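Side-chain contact in hypothetical protein, IPT/TIG domain protein (Bacteroides ovatus, PDB 4HW6), which is of unknown function but probably serves as an auxiliary nutrient-binding protein, possibly for carbohydrate, pairing an IPT/TIG domain with a six-bladed beta-propeller: residues R214-G217 and F218-R221. Sequence-based numbering, arbitrary orientation.
Sequences RASG and FTER
Ser216 OG is gripped by several groups at once. Glu220 N donates to Ser216 OG almost straight (2.9 Å, 168° at the hydrogen), Thr219 N adds a weak, strongly bent bond, and the hydroxyl of Thr213, just upstream, is a further partner. The serine hydroxyl reaches these amides because chi1 of 68° sets OG between the serine's own N and carbonyl carbon. The serine's carbonyl is held from the other end of the turn: Thr219 OG1 gives its proton to Ser216 O at 2.8 Å, coming in 24° off the carbonyl plane, while Thr219 N makes only a long, weak bond to the same oxygen. Together they close a type I' beta turn from Ser216 to Thr219, with Gly217 and Phe218 both at positive phi, in the loop linking antiparallel strands 207-212 and 221-226 of one propeller blade. Phe218 is the buried residue here. Its CE1 lies 3.6 Å from Arg214 CA, and the arginine's CB and CG run alongside the CE1-CZ end of the ring, the two side chains pointing the same way. Extended from CG to NE, Arg214 carries its guanidinium beyond the phenyl, so that only the CB-CG part of its side chain packs on the ring, while Phe212 and Asp147 also touch the Phe218 side chain.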
# COMPACT_ATOMS: atom_id res chain seq x y z
N ARG A 214 -18.43 -8.00 -13.30
CA ARG A 214 -18.24 -6.55 -13.48
C ARG A 214 -19.46 -5.91 -14.16
O ARG A 214 -19.87 -4.81 -13.77
CB ARG A 214 -16.98 -6.29 -14.30
CG ARG A 214 -16.60 -4.82 -14.47
CD ARG A 214 -15.45 -4.71 -15.47
NE ARG A 214 -15.06 -3.33 -15.73
CZ ARG A 214 -14.35 -2.93 -16.78
NH1 ARG A 214 -13.92 -3.80 -17.69
NH2 ARG A 214 -14.04 -1.64 -16.92
N ALA A 215 -20.03 -6.61 -15.14
CA ALA A 215 -21.17 -6.10 -15.91
C ALA A 215 -22.42 -5.83 -15.06
O ALA A 215 -23.22 -4.99 -15.42
CB ALA A 215 -21.50 -7.06 -17.04
N SER A 216 -22.56 -6.54 -13.93
CA SER A 216 -23.66 -6.32 -12.99
C SER A 216 -23.28 -5.38 -11.85
O SER A 216 -24.00 -5.28 -10.86
CB SER A 216 -24.09 -7.66 -12.39
OG SER A 216 -23.06 -8.18 -11.56
N GLY A 217 -22.14 -4.70 -11.94
CA GLY A 217 -21.62 -3.94 -10.80
C GLY A 217 -21.27 -4.84 -9.62
O GLY A 217 -21.37 -4.44 -8.45
N PHE A 218 -20.87 -6.07 -9.94
CA PHE A 218 -20.47 -7.08 -8.94
C PHE A 218 -21.61 -7.58 -8.07
O PHE A 218 -21.36 -8.16 -7.03
CB PHE A 218 -19.32 -6.59 -8.07
CG PHE A 218 -18.14 -6.12 -8.86
CD1 PHE A 218 -17.43 -7.00 -9.66
CD2 PHE A 218 -17.76 -4.78 -8.85
CE1 PHE A 218 -16.35 -6.58 -10.40
CE2 PHE A 218 -16.69 -4.35 -9.60
CZ PHE A 218 -15.98 -5.24 -10.39
N THR A 219 -22.84 -7.44 -8.54
CA THR A 219 -24.01 -7.94 -7.80
C THR A 219 -24.37 -9.39 -8.14
O THR A 219 -24.89 -10.11 -7.29
CB THR A 219 -25.24 -7.03 -8.04
OG1 THR A 219 -25.57 -7.04 -9.44
CG2 THR A 219 -24.93 -5.58 -7.60
N GLU A 220 -24.10 -9.81 -9.38
CA GLU A 220 -24.41 -11.16 -9.81
C GLU A 220 -23.26 -12.13 -9.50
O GLU A 220 -22.13 -11.91 -9.94
CB GLU A 220 -24.70 -11.20 -11.31
CG GLU A 220 -25.20 -12.55 -11.78
CD GLU A 220 -25.52 -12.60 -13.26
OE1 GLU A 220 -25.55 -11.53 -13.91
OE2 GLU A 220 -25.74 -13.72 -13.78
N ARG A 221 -23.56 -13.19 -8.76
CA ARG A 221 -22.56 -14.21 -8.39
C ARG A 221 -22.69 -15.43 -9.28
O ARG A 221 -23.80 -15.89 -9.57
CB ARG A 221 -22.73 -14.59 -6.91
CG ARG A 221 -21.54 -15.33 -6.32
CD ARG A 221 -21.83 -15.82 -4.91
NE ARG A 221 -22.71 -16.99 -4.92
CZ ARG A 221 -23.17 -17.60 -3.83
NH1 ARG A 221 -22.87 -17.13 -2.61
NH2 ARG A 221 -23.95 -18.69 -3.95